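Acyl-coenzyme A oxidase (Caenorhabditis elegans, PDB 5K3H) catalyses the FAD-dependent, oxygen-consuming desaturation of acyl-CoA to (2E)-enoyl-CoA, the first step of peroxisomal beta-oxidation. Local coordinates at the interface of chains A and B. Sequence-based numbering; all coordinates share one arbitrary frame. Chains: chain A/B, Acyl-coenzyme A oxidase.

Contact 1 and contact 2 are overlapping portions of one homodimer contact, which the two-fold symmetry repeats with the chains exchanged: each sets helix 636-645 of one subunit against loops and strands of the other, and their C-alpha centres lie about 40 Å apart. Leu640, Phe641 and Ala644 on the helix and Met154, Trp188 and Phe252 opposite recur in both. Contact 1 follows the chain onward to the 3-10 turn 648-650, where polar bonds appear, while contact 2 follows the helix back to Tyr637 and is apolar. Together they clasp the dimer reciprocally, each subunit giving its helix and receiving its partner's.

Contact 1: the interface of chains A and B. Residues chain A 640-641, 643-644, 647, 650; chain B 154, 188, 238-239, 252.
The side-chain amide of A:Asn650 pairs with the backbone of B:Asp238 through two hydrogen bonds, in a part of the homodimer interface where the end of helix 636-645 and the 3-10 turn 648-650 of one subunit meet the strand region of the other. A:Asn650 ND2 donates to B:Asp238 O at 2.7 Å. In return, A:Asn650 OD1 accepts from B:Asp238 N at 2.8 Å. In each bond the donor lies in the carbonyl plane, on a lone pair, and this two-point grip fixes which end of the amide faces which backbone group. Beside it, the methyl of A:Ala644 touches the rim of the B:Trp188 indole, CB to CH2 3.5 Å, and also rests against the backbone of B:Ile239. A:Phe641 brings CD1 to the six-membered edge of the same indole, in its plane, and points CE1 down over the centre of the B:Phe252 ring, an edge-to-face pair with planes 86° apart. A:Leu640 CG meets the indole at CZ2, and its CD2 slides past the sulfur of B:Met154.

B:Ile239 and B:Met154, besides touching chain A, pack on the indole from both sides: B:Ile239 CG2 over the centre of one face, B:Met154 SD nearer the rim of the other. On chain A, A:Asn650 ND2 also donates to A:Ala644 O, 2.9 Å away and nearly in the amide plane, although it approaches that carbonyl from well above its plane. An alanine in place of A:Asn650 would probably leave B:Asp238 N and O without these mates and remove one of the ties from the turn to A:Ala644 O. A:Ser647 has OG between its backbone N and carbonyl carbon (chi1 62°), where it shares A:Ala644 O as acceptor, in plane on a lone pair. A:Ser647 OG also contacts a water at 2.9 Å, and that water lies 2.8 Å from the carboxylate OD2 of B:Asp238.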
ATOM      1  N   LEU A 640      -8.826  22.404  -5.188  1.00 25.22           N
ATOM      2  CA  LEU A 640      -9.349  21.055  -5.385  1.00 25.04           C
ATOM      3  C   LEU A 640     -10.613  21.072  -6.247  1.00 24.33           C
ATOM      4  O   LEU A 640     -10.818  20.184  -7.082  1.00 23.78           O
ATOM      5  CB  LEU A 640      -9.618  20.418  -4.019  1.00 25.02           C
ATOM      6  CG  LEU A 640     -10.064  18.959  -3.924  1.00 25.46           C
ATOM      7  CD1 LEU A 640      -8.969  18.149  -4.490  1.00 25.05           C
ATOM      8  CD2 LEU A 640     -10.350  18.549  -2.468  1.00 26.66           C
ATOM      9  N   PHE A 641     -11.471  22.074  -6.054  1.00 26.37           N
ATOM     10  CA  PHE A 641     -12.673  22.219  -6.868  1.00 26.05           C
ATOM     11  C   PHE A 641     -12.335  22.514  -8.330  1.00 26.54           C
ATOM     12  O   PHE A 641     -12.926  21.917  -9.242  1.00 26.44           O
ATOM     13  CB  PHE A 641     -13.543  23.316  -6.264  1.00 25.45           C
ATOM     14  CG  PHE A 641     -14.936  23.396  -6.833  1.00 24.23           C
ATOM     15  CD1 PHE A 641     -15.556  22.269  -7.367  1.00 24.04           C
ATOM     16  CD2 PHE A 641     -15.653  24.596  -6.771  1.00 23.57           C
ATOM     17  CE1 PHE A 641     -16.874  22.349  -7.877  1.00 23.82           C
ATOM     18  CE2 PHE A 641     -16.948  24.682  -7.266  1.00 23.85           C
ATOM     19  CZ  PHE A 641     -17.563  23.560  -7.826  1.00 23.68           C
ATOM     20  N   TRP A 643      -9.478  21.747  -9.781  1.00 23.13           N
ATOM     21  CA  TRP A 643      -8.857  20.511 -10.247  1.00 22.29           C
ATOM     22  C   TRP A 643      -9.914  19.491 -10.661  1.00 22.36           C
ATOM     23  O   TRP A 643      -9.827  18.911 -11.743  1.00 21.95           O
ATOM     24  CB  TRP A 643      -7.947  19.955  -9.146  1.00 21.84           C
ATOM     25  CG  TRP A 643      -7.050  18.822  -9.567  1.00 21.31           C
ATOM     26  CD1 TRP A 643      -5.782  18.922 -10.053  1.00 21.30           C
ATOM     27  CD2 TRP A 643      -7.353  17.423  -9.517  1.00 20.97           C
ATOM     28  NE1 TRP A 643      -5.279  17.672 -10.336  1.00 21.34           N
ATOM     29  CE2 TRP A 643      -6.224  16.733 -10.015  1.00 21.30           C
ATOM     30  CE3 TRP A 643      -8.476  16.687  -9.125  1.00 21.04           C
ATOM     31  CZ2 TRP A 643      -6.180  15.340 -10.112  1.00 21.24           C
ATOM     32  CZ3 TRP A 643      -8.434  15.314  -9.217  1.00 21.47           C
ATOM     33  CH2 TRP A 643      -7.292  14.648  -9.707  1.00 21.61           C
ATOM     34  N   ALA A 644     -10.971  19.330  -9.856  1.00 22.78           N
ATOM     35  CA  ALA A 644     -12.059  18.420 -10.226  1.00 23.60           C
ATOM     36  C   ALA A 644     -12.775  18.885 -11.494  1.00 23.73           C
ATOM     37  O   ALA A 644     -12.905  18.121 -12.456  1.00 24.70           O
ATOM     38  CB  ALA A 644     -13.058  18.286  -9.078  1.00 23.66           C
ATOM     39  N   SER A 647     -11.131  18.138 -14.799  1.00 26.57           N
ATOM     40  CA  SER A 647     -10.681  16.774 -15.077  1.00 26.41           C
ATOM     41  C   SER A 647     -11.454  16.188 -16.261  1.00 25.57           C
ATOM     42  O   SER A 647     -12.472  16.746 -16.680  1.00 25.25           O
ATOM     43  CB  SER A 647     -10.814  15.909 -13.814  1.00 26.47           C
ATOM     44  OG  SER A 647     -12.144  15.779 -13.341  1.00 26.74           O
ATOM     45  N   ASN A 650     -15.394  15.662 -16.923  1.00 29.41           N
ATOM     46  CA  ASN A 650     -16.263  16.829 -16.906  1.00 29.12           C
ATOM     47  C   ASN A 650     -16.188  17.653 -18.197  1.00 30.22           C
ATOM     48  O   ASN A 650     -16.662  18.796 -18.218  1.00 29.19           O
ATOM     49  CB  ASN A 650     -15.942  17.712 -15.696  1.00 28.23           C
ATOM     50  CG  ASN A 650     -16.336  17.072 -14.372  1.00 27.02           C
ATOM     51  OD1 ASN A 650     -17.368  16.403 -14.262  1.00 25.32           O
ATOM     52  ND2 ASN A 650     -15.529  17.305 -13.348  1.00 26.73           N
TER
ATOM     53  N   MET B 154     -17.307  18.342   1.071  1.00 20.41           N
ATOM     54  CA  MET B 154     -15.925  18.743   0.840  1.00 23.30           C
ATOM     55  C   MET B 154     -15.176  19.013   2.145  1.00 22.22           C
ATOM     56  O   MET B 154     -14.085  18.482   2.364  1.00 21.96           O
ATOM     57  CB  MET B 154     -15.920  19.971  -0.081  1.00 27.44           C
ATOM     58  CG  MET B 154     -14.665  20.831  -0.070  1.00 33.19           C
ATOM     59  SD  MET B 154     -13.675  20.677  -1.547  1.00 43.01           S
ATOM     60  CE  MET B 154     -14.557  21.714  -2.665  1.00 35.10           C
ATOM     61  N   TRP B 188     -19.450  15.853  -1.671  1.00 22.95           N
ATOM     62  CA  TRP B 188     -18.154  15.501  -2.266  1.00 22.83           C
ATOM     63  C   TRP B 188     -17.826  14.091  -1.820  1.00 22.05           C
ATOM     64  O   TRP B 188     -17.891  13.820  -0.619  1.00 22.29           O
ATOM     65  CB  TRP B 188     -17.051  16.477  -1.844  1.00 22.96           C
ATOM     66  CG  TRP B 188     -15.796  16.435  -2.712  1.00 23.55           C
ATOM     67  CD1 TRP B 188     -14.792  15.500  -2.678  1.00 23.85           C
ATOM     68  CD2 TRP B 188     -15.424  17.376  -3.730  1.00 23.95           C
ATOM     69  NE1 TRP B 188     -13.830  15.795  -3.623  1.00 23.30           N
ATOM     70  CE2 TRP B 188     -14.196  16.944  -4.277  1.00 23.58           C
ATOM     71  CE3 TRP B 188     -16.010  18.545  -4.231  1.00 24.15           C
ATOM     72  CZ2 TRP B 188     -13.551  17.634  -5.294  1.00 23.81           C
ATOM     73  CZ3 TRP B 188     -15.363  19.224  -5.256  1.00 24.05           C
ATOM     74  CH2 TRP B 188     -14.149  18.761  -5.776  1.00 23.59           C
ATOM     75  N   ASP B 238     -18.069  15.220 -11.815  1.00 23.21           N
ATOM     76  CA  ASP B 238     -17.148  14.202 -11.342  1.00 23.24           C
ATOM     77  C   ASP B 238     -15.994  14.861 -10.603  1.00 22.59           C
ATOM     78  O   ASP B 238     -15.509  15.912 -11.020  1.00 22.96           O
ATOM     79  CB  ASP B 238     -16.615  13.391 -12.520  1.00 24.27           C
ATOM     80  CG  ASP B 238     -15.756  12.233 -12.082  1.00 24.70           C
ATOM     81  OD1 ASP B 238     -16.339  11.254 -11.570  1.00 23.55           O
ATOM     82  OD2 ASP B 238     -14.513  12.301 -12.242  1.00 26.04           O
ATOM     83  N   ILE B 239     -15.529  14.224  -9.519  1.00 21.65           N
ATOM     84  CA  ILE B 239     -14.469  14.818  -8.702  1.00 21.15           C
ATOM     85  C   ILE B 239     -13.064  14.495  -9.202  1.00 20.70           C
ATOM     86  O   ILE B 239     -12.090  14.974  -8.611  1.00 20.96           O
ATOM     87  CB  ILE B 239     -14.594  14.425  -7.211  1.00 21.84           C
ATOM     88  CG1 ILE B 239     -14.405  12.919  -6.994  1.00 21.68           C
ATOM     89  CG2 ILE B 239     -15.910  14.906  -6.631  1.00 22.08           C
ATOM     90  CD1 ILE B 239     -14.274  12.499  -5.517  1.00 21.35           C
ATOM     91  N   PHE B 252     -19.278  15.698  -7.005  1.00 20.42           N
ATOM     92  CA  PHE B 252     -19.648  16.851  -6.194  1.00 21.40           C
ATOM     93  C   PHE B 252     -21.048  17.332  -6.560  1.00 21.95           C
ATOM     94  O   PHE B 252     -21.549  17.073  -7.658  1.00 22.04           O
ATOM     95  CB  PHE B 252     -18.652  18.014  -6.351  1.00 22.47           C
ATOM     96  CG  PHE B 252     -18.511  18.540  -7.762  1.00 23.98           C
ATOM     97  CD1 PHE B 252     -19.405  19.470  -8.274  1.00 24.43           C
ATOM     98  CD2 PHE B 252     -17.444  18.139  -8.564  1.00 24.98           C
ATOM     99  CE1 PHE B 252     -19.252  19.969  -9.574  1.00 24.83           C
ATOM    100  CE2 PHE B 252     -17.295  18.635  -9.865  1.00 25.35           C
ATOM    101  CZ  PHE B 252     -18.195  19.548 -10.362  1.00 25.17           C
TER
HETATM  102  O   HOH W   1     -12.848  13.113 -14.344  1.00 26.89           O

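Contact 2: the interface of chains A and B. Residues chain A 154, 183, 186, 188, 235, 252; chain B 637, 640-641, 644-645.
This is an apolar interface of a helix against loops and strands in the homodimer, in which B:Phe641 and its neighbours on helix 636-645 plug into a hydrophobic surface of chain A and help hold the subunits together. No hydrogen bond or salt bridge crosses this patch, so the fit rests on shape. B:Phe641 is central: with CG anti to the backbone N (chi1 -169°), its ring projects from the helix towards chain A. One face receives the methyl CD1 of A:Leu186 over its centre, while B:Lys645 CE from its own helix lies over the opposite face, 3.5 Å above the plane, so that the ring is held between the two and its rotation is restricted. The edge atom CE1 of B:Phe641 meets one face of the A:Phe252 ring toward its rim, 3.7 Å from A:Phe252 CE2, with the planes 83° apart. A:Thr235 CG2 lies at the edge of A:Phe252, in the ring plane, and supports it from within chain A.

A:Trp188 enters rim first between B:Leu640, B:Phe641 and B:Ala644. Its CZ2 meets B:Leu640 CG at 3.7 Å, CH2 meets the B:Ala644 methyl CB at 3.6 Å, and CZ3 lies 3.9 Å from B:Phe641 CD1. A:Met154, bent at chi2 and chi3, lays its sulfur over one indole face near the rim. It runs antiparallel alongside B:Tyr637, with A:Met154 CG 3.6 Å from B:Tyr637 CD1. The tip CD1 of A:Ile183 rests against the helix, 3.5 Å from B:Tyr637 O and 3.8 Å from B:Phe641 CB.

In the fold, the chain A surface is assembled from the loop residues A:Met154 and A:Leu186, the 3-10 turn 183-185 and strands 187-188, 234-238 and 251-255, with helix 636-645 of chain B lying across it.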
ATOM      1  N   MET A 154      12.697 -13.293 -17.617  1.00 26.84           N
ATOM      2  CA  MET A 154      11.345 -13.704 -17.290  1.00 27.84           C
ATOM      3  C   MET A 154      11.377 -14.732 -16.176  1.00 26.57           C
ATOM      4  O   MET A 154      10.595 -14.658 -15.220  1.00 23.54           O
ATOM      5  CB  MET A 154      10.650 -14.270 -18.519  1.00 29.84           C
ATOM      6  CG  MET A 154       9.407 -15.076 -18.209  1.00 32.87           C
ATOM      7  SD  MET A 154       7.921 -14.223 -18.746  1.00 33.64           S
ATOM      8  CE  MET A 154       7.995 -14.630 -20.474  1.00 31.95           C
ATOM      9  N   ILE A 183      10.950 -19.396 -23.442  1.00 32.30           N
ATOM     10  CA  ILE A 183      10.206 -18.233 -22.970  1.00 32.51           C
ATOM     11  C   ILE A 183      10.789 -17.652 -21.678  1.00 28.73           C
ATOM     12  O   ILE A 183      10.814 -16.426 -21.496  1.00 27.08           O
ATOM     13  CB  ILE A 183       8.721 -18.614 -22.840  1.00 36.06           C
ATOM     14  CG1 ILE A 183       7.873 -17.406 -22.516  1.00 36.05           C
ATOM     15  CG2 ILE A 183       8.513 -19.726 -21.812  1.00 37.82           C
ATOM     16  CD1 ILE A 183       6.460 -17.653 -22.888  1.00 37.59           C
ATOM     17  N   LEU A 186      13.831 -14.994 -21.919  1.00 29.16           N
ATOM     18  CA  LEU A 186      13.602 -13.631 -22.372  1.00 28.91           C
ATOM     19  C   LEU A 186      14.108 -12.640 -21.333  1.00 28.31           C
ATOM     20  O   LEU A 186      13.850 -12.791 -20.138  1.00 26.52           O
ATOM     21  CB  LEU A 186      12.104 -13.382 -22.608  1.00 28.91           C
ATOM     22  CG  LEU A 186      11.283 -13.924 -23.775  1.00 28.85           C
ATOM     23  CD1 LEU A 186       9.797 -13.834 -23.452  1.00 29.16           C
ATOM     24  CD2 LEU A 186      11.564 -13.145 -25.052  1.00 28.58           C
ATOM     25  N   TRP A 188      13.465  -9.472 -19.371  1.00 26.33           N
ATOM     26  CA  TRP A 188      12.143  -9.005 -18.943  1.00 25.98           C
ATOM     27  C   TRP A 188      12.333  -8.134 -17.719  1.00 26.00           C
ATOM     28  O   TRP A 188      12.960  -8.585 -16.757  1.00 26.18           O
ATOM     29  CB  TRP A 188      11.217 -10.185 -18.631  1.00 25.78           C
ATOM     30  CG  TRP A 188       9.760  -9.869 -18.540  1.00 25.36           C
ATOM     31  CD1 TRP A 188       9.123  -9.245 -17.508  1.00 25.06           C
ATOM     32  CD2 TRP A 188       8.747 -10.236 -19.470  1.00 24.29           C
ATOM     33  NE1 TRP A 188       7.789  -9.150 -17.762  1.00 24.86           N
ATOM     34  CE2 TRP A 188       7.520  -9.763 -18.954  1.00 23.86           C
ATOM     35  CE3 TRP A 188       8.756 -10.905 -20.699  1.00 23.91           C
ATOM     36  CZ2 TRP A 188       6.306  -9.927 -19.625  1.00 23.74           C
ATOM     37  CZ3 TRP A 188       7.539 -11.065 -21.375  1.00 24.21           C
ATOM     38  CH2 TRP A 188       6.332 -10.582 -20.825  1.00 24.34           C
ATOM     39  N   THR A 235      13.158 -10.005 -30.999  1.00 30.90           N
ATOM     40  CA  THR A 235      11.789  -9.838 -30.537  1.00 31.09           C
ATOM     41  C   THR A 235      11.838  -8.911 -29.329  1.00 30.60           C
ATOM     42  O   THR A 235      12.485  -9.234 -28.322  1.00 29.75           O
ATOM     43  CB  THR A 235      11.150 -11.181 -30.178  1.00 32.26           C
ATOM     44  OG1 THR A 235      11.153 -12.038 -31.330  1.00 30.04           O
ATOM     45  CG2 THR A 235       9.698 -10.969 -29.704  1.00 32.80           C
ATOM     46  N   PHE A 252      10.570  -6.502 -22.918  1.00 24.86           N
ATOM     47  CA  PHE A 252      11.103  -7.847 -23.088  1.00 25.89           C
ATOM     48  C   PHE A 252      12.032  -7.901 -24.296  1.00 26.11           C
ATOM     49  O   PHE A 252      12.015  -7.030 -25.171  1.00 26.35           O
ATOM     50  CB  PHE A 252       9.979  -8.877 -23.233  1.00 26.16           C
ATOM     51  CG  PHE A 252       9.096  -8.659 -24.420  1.00 26.25           C
ATOM     52  CD1 PHE A 252       7.960  -7.882 -24.314  1.00 26.61           C
ATOM     53  CD2 PHE A 252       9.412  -9.205 -25.656  1.00 26.56           C
ATOM     54  CE1 PHE A 252       7.147  -7.681 -25.419  1.00 27.70           C
ATOM     55  CE2 PHE A 252       8.595  -9.004 -26.752  1.00 26.93           C
ATOM     56  CZ  PHE A 252       7.473  -8.240 -26.642  1.00 26.86           C
TER
ATOM     57  N   TYR B 637       3.887 -18.048 -17.493  1.00 23.22           N
ATOM     58  CA  TYR B 637       4.860 -17.389 -18.372  1.00 23.78           C
ATOM     59  C   TYR B 637       4.344 -17.249 -19.795  1.00 23.47           C
ATOM     60  O   TYR B 637       4.506 -16.198 -20.419  1.00 22.04           O
ATOM     61  CB  TYR B 637       6.193 -18.145 -18.370  1.00 23.80           C
ATOM     62  CG  TYR B 637       6.889 -18.092 -17.030  1.00 24.84           C
ATOM     63  CD1 TYR B 637       6.926 -16.917 -16.294  1.00 25.43           C
ATOM     64  CD2 TYR B 637       7.496 -19.214 -16.500  1.00 25.50           C
ATOM     65  CE1 TYR B 637       7.549 -16.863 -15.062  1.00 25.54           C
ATOM     66  CE2 TYR B 637       8.129 -19.173 -15.280  1.00 25.54           C
ATOM     67  CZ  TYR B 637       8.157 -17.999 -14.557  1.00 26.05           C
ATOM     68  OH  TYR B 637       8.801 -17.965 -13.329  1.00 25.73           O
ATOM     69  N   LEU B 640       1.657 -14.624 -19.709  1.00 22.31           N
ATOM     70  CA  LEU B 640       2.222 -13.311 -19.420  1.00 22.57           C
ATOM     71  C   LEU B 640       2.847 -12.719 -20.676  1.00 23.31           C
ATOM     72  O   LEU B 640       2.717 -11.517 -20.939  1.00 23.57           O
ATOM     73  CB  LEU B 640       3.257 -13.428 -18.298  1.00 22.73           C
ATOM     74  CG  LEU B 640       3.912 -12.143 -17.799  1.00 23.19           C
ATOM     75  CD1 LEU B 640       2.880 -11.241 -17.199  1.00 22.87           C
ATOM     76  CD2 LEU B 640       4.992 -12.484 -16.793  1.00 23.58           C
ATOM     77  N   PHE B 641       3.495 -13.564 -21.484  1.00 24.49           N
ATOM     78  CA  PHE B 641       4.052 -13.115 -22.756  1.00 25.28           C
ATOM     79  C   PHE B 641       2.948 -12.634 -23.700  1.00 25.81           C
ATOM     80  O   PHE B 641       3.040 -11.538 -24.265  1.00 26.04           O
ATOM     81  CB  PHE B 641       4.848 -14.261 -23.370  1.00 25.42           C
ATOM     82  CG  PHE B 641       5.678 -13.868 -24.549  1.00 25.07           C
ATOM     83  CD1 PHE B 641       6.161 -12.567 -24.674  1.00 25.09           C
ATOM     84  CD2 PHE B 641       6.004 -14.807 -25.523  1.00 24.66           C
ATOM     85  CE1 PHE B 641       6.929 -12.202 -25.771  1.00 24.78           C
ATOM     86  CE2 PHE B 641       6.776 -14.455 -26.619  1.00 24.97           C
ATOM     87  CZ  PHE B 641       7.236 -13.150 -26.744  1.00 25.21           C
ATOM     88  N   ALA B 644       1.560  -9.267 -22.434  1.00 22.82           N
ATOM     89  CA  ALA B 644       2.462  -8.176 -22.809  1.00 23.85           C
ATOM     90  C   ALA B 644       2.369  -7.864 -24.299  1.00 24.37           C
ATOM     91  O   ALA B 644       2.199  -6.703 -24.692  1.00 25.07           O
ATOM     92  CB  ALA B 644       3.902  -8.531 -22.430  1.00 23.59           C
ATOM     93  N   LYS B 645       2.490  -8.893 -25.144  1.00 22.49           N
ATOM     94  CA  LYS B 645       2.526  -8.666 -26.588  1.00 24.29           C
ATOM     95  C   LYS B 645       1.266  -7.972 -27.093  1.00 24.89           C
ATOM     96  O   LYS B 645       1.331  -7.204 -28.057  1.00 24.36           O
ATOM     97  CB  LYS B 645       2.744  -9.987 -27.325  1.00 24.64           C
ATOM     98  CG  LYS B 645       4.209 -10.402 -27.362  1.00 26.61           C
ATOM     99  CD  LYS B 645       4.430 -11.609 -28.257  1.00 28.62           C
ATOM    100  CE  LYS B 645       3.659 -12.798 -27.709  1.00 29.16           C
ATOM    101  NZ  LYS B 645       3.945 -14.066 -28.413  1.00 29.79           N
TER